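PDB 1M5S: formylmethanofuran--tetrahydromethanopterin formyltransferase from Methanosarcina barkeri, which catalyses the reversible transfer of a formyl group from formylmethanofuran to tetrahydromethanopterin, a step of methanogenesis from carbon dioxide. Local coordinates for residues 165-170 with 242-247. Residues are numbered along the deposited sequence; the frame is centred on the assembly and turned at random.
Sequences NFFIFG and NAVYEI
Phe167 and Glu246 form the tight centre of this contact between two antiparallel strands. They are a non-hydrogen-bonded pair with CA atoms 4.4 Å apart. Glu246 has CG anti to its backbone N (chi1 170°), which sends its extended chain obliquely across the Phe167 ring at CE1. CB lies over one ring face, offset toward the rim, as a CH-pi contact. Farther out, Glu246 CD comes within 3.4 Å of Phe167 CE1, with the carboxylate plane turned 41° from the ring. Glu246 OE2 and Asn165 OD1, both acceptors, do not bond; OD1 takes its hydrogen bond from Gly280 N. An alanine in place of Glu246 would keep CB over the ring but would probably leave a gap where CG and the carboxylate pack against Phe167 CE1 and Asn165.

On the same face, Val244 CG1 meets Phe167 CD2 at 3.9 Å, while CG2 sits over the Phe169 ring. On the opposite face, Ile247 CB lies over the Phe166 ring, offset to its rim, and CD1 touches Phe166 CZ at 4.0 Å. Helices 254-268 and 173-187 pack here. The Tyr245 ring leads off from strand 165-170, and its OH hydrogen-bonds to Glu146 OE1 of the second subunit.

The solvent side is at exposed Asn242. Its bond to CB leads away from strand 165-170, and ND2 hydrogen-bonds to Asp171 O. Phe166 with Ile247 and Ile168 with Tyr245 each share two N-H...O bonds. Beyond them, Asn242 N bonds to Gly170 O and Gly170 N to Ala243 O, a classic beta bulge ending this antiparallel ladder in the FTR proximal lobe.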
loop_
_atom_site.group_PDB
_atom_site.type_symbol
_atom_site.label_atom_id
_atom_site.label_comp_id
_atom_site.label_asym_id
_atom_site.label_seq_id
_atom_site.Cartn_x
_atom_site.Cartn_y
_atom_site.Cartn_z
ATOM N N ASN A 165 19.945 -13.130 13.714
ATOM C CA ASN A 165 18.638 -12.866 14.305
ATOM C C ASN A 165 18.706 -12.113 15.624
ATOM O O ASN A 165 19.780 -11.962 16.209
ATOM C CB ASN A 165 17.868 -14.184 14.499
ATOM C CG ASN A 165 18.388 -15.003 15.667
ATOM O OD1 ASN A 165 17.990 -14.795 16.810
ATOM N ND2 ASN A 165 19.270 -15.949 15.380
ATOM N N PHE A 166 17.565 -11.566 16.036
ATOM C CA PHE A 166 17.356 -11.156 17.420
ATOM C C PHE A 166 15.890 -11.340 17.813
ATOM O O PHE A 166 15.022 -11.500 16.948
ATOM C CB PHE A 166 17.812 -9.704 17.633
ATOM C CG PHE A 166 17.066 -8.697 16.796
ATOM C CD1 PHE A 166 15.901 -8.097 17.277
ATOM C CD2 PHE A 166 17.529 -8.344 15.529
ATOM C CE1 PHE A 166 15.209 -7.163 16.505
ATOM C CE2 PHE A 166 16.842 -7.412 14.752
ATOM C CZ PHE A 166 15.678 -6.822 15.244
ATOM N N PHE A 167 15.660 -11.508 19.111
ATOM C CA PHE A 167 14.320 -11.708 19.662
ATOM C C PHE A 167 13.814 -10.397 20.266
ATOM O O PHE A 167 14.599 -9.601 20.782
ATOM C CB PHE A 167 14.354 -12.780 20.758
ATOM C CG PHE A 167 14.451 -14.194 20.243
ATOM C CD1 PHE A 167 15.224 -14.506 19.137
ATOM C CD2 PHE A 167 13.780 -15.224 20.895
ATOM C CE1 PHE A 167 15.327 -15.821 18.688
ATOM C CE2 PHE A 167 13.878 -16.538 20.452
ATOM C CZ PHE A 167 14.653 -16.834 19.348
ATOM N N ILE A 168 12.507 -10.173 20.181
ATOM C CA ILE A 168 11.871 -8.994 20.768
ATOM C C ILE A 168 10.793 -9.463 21.726
ATOM O O ILE A 168 9.812 -10.091 21.310
ATOM C CB ILE A 168 11.190 -8.088 19.702
ATOM C CG1 ILE A 168 12.186 -7.670 18.624
ATOM C CG2 ILE A 168 10.621 -6.826 20.359
ATOM C CD1 ILE A 168 11.510 -7.080 17.401
ATOM N N PHE A 169 11.004 -9.189 23.012
ATOM C CA PHE A 169 10.033 -9.504 24.062
ATOM C C PHE A 169 9.155 -8.271 24.301
ATOM O O PHE A 169 9.670 -7.177 24.533
ATOM C CB PHE A 169 10.758 -9.856 25.371
ATOM C CG PHE A 169 11.555 -11.130 25.313
ATOM C CD1 PHE A 169 12.609 -11.272 24.413
ATOM C CD2 PHE A 169 11.285 -12.167 26.197
ATOM C CE1 PHE A 169 13.383 -12.425 24.397
ATOM C CE2 PHE A 169 12.054 -13.325 26.190
ATOM C CZ PHE A 169 13.104 -13.454 25.290
ATOM N N GLY A 170 7.840 -8.443 24.257
ATOM C CA GLY A 170 6.964 -7.310 24.488
ATOM C C GLY A 170 5.927 -7.582 25.559
ATOM O O GLY A 170 5.574 -8.739 25.806
ATOM N N ASN A 242 4.164 -10.986 27.232
ATOM C CA ASN A 242 3.093 -11.815 26.681
ATOM C C ASN A 242 3.306 -12.265 25.245
ATOM O O ASN A 242 2.516 -13.049 24.724
ATOM C CB ASN A 242 1.752 -11.095 26.786
ATOM C CG ASN A 242 1.172 -11.171 28.167
ATOM O OD1 ASN A 242 0.469 -12.121 28.499
ATOM N ND2 ASN A 242 1.528 -10.212 29.013
ATOM N N ALA A 243 4.393 -11.817 24.623
ATOM C CA ALA A 243 4.666 -12.179 23.238
ATOM C C ALA A 243 6.124 -11.968 22.864
ATOM O O ALA A 243 6.777 -11.037 23.343
ATOM C CB ALA A 243 3.760 -11.379 22.296
ATOM N N VAL A 244 6.637 -12.863 22.023
ATOM C CA VAL A 244 7.976 -12.732 21.478
ATOM C C VAL A 244 7.901 -12.885 19.966
ATOM O O VAL A 244 7.166 -13.733 19.453
ATOM C CB VAL A 244 8.927 -13.822 22.030
ATOM C CG1 VAL A 244 10.351 -13.569 21.546
ATOM C CG2 VAL A 244 8.875 -13.852 23.552
ATOM N N TYR A 245 8.607 -12.011 19.257
ATOM C CA TYR A 245 8.812 -12.176 17.822
ATOM C C TYR A 245 10.305 -12.212 17.543
ATOM O O TYR A 245 11.097 -11.587 18.257
ATOM C CB TYR A 245 8.163 -11.028 17.027
ATOM C CG TYR A 245 6.661 -11.145 16.910
ATOM C CD1 TYR A 245 6.075 -12.053 16.025
ATOM C CD2 TYR A 245 5.822 -10.387 17.724
ATOM C CE1 TYR A 245 4.694 -12.203 15.959
ATOM C CE2 TYR A 245 4.449 -10.537 17.672
ATOM C CZ TYR A 245 3.893 -11.446 16.791
ATOM O OH TYR A 245 2.537 -11.623 16.789
ATOM N N GLU A 246 10.684 -12.971 16.520
ATOM C CA GLU A 246 12.068 -13.053 16.089
ATOM C C GLU A 246 12.196 -12.517 14.666
ATOM O O GLU A 246 11.271 -12.639 13.863
ATOM C CB GLU A 246 12.542 -14.505 16.153
ATOM C CG GLU A 246 13.895 -14.744 15.510
ATOM C CD GLU A 246 14.285 -16.214 15.460
ATOM O OE1 GLU A 246 13.412 -17.087 15.683
ATOM O OE2 GLU A 246 15.477 -16.487 15.189
ATOM N N ILE A 247 13.298 -11.824 14.399
ATOM C CA ILE A 247 13.629 -11.413 13.044
ATOM C C ILE A 247 14.873 -12.172 12.594
ATOM O O ILE A 247 15.905 -12.119 13.261
ATOM C CB ILE A 247 13.854 -9.882 12.971
ATOM C CG1 ILE A 247 12.528 -9.165 13.258
ATOM C CG2 ILE A 247 14.387 -9.480 11.598
ATOM C CD1 ILE A 247 12.519 -7.731 12.893
#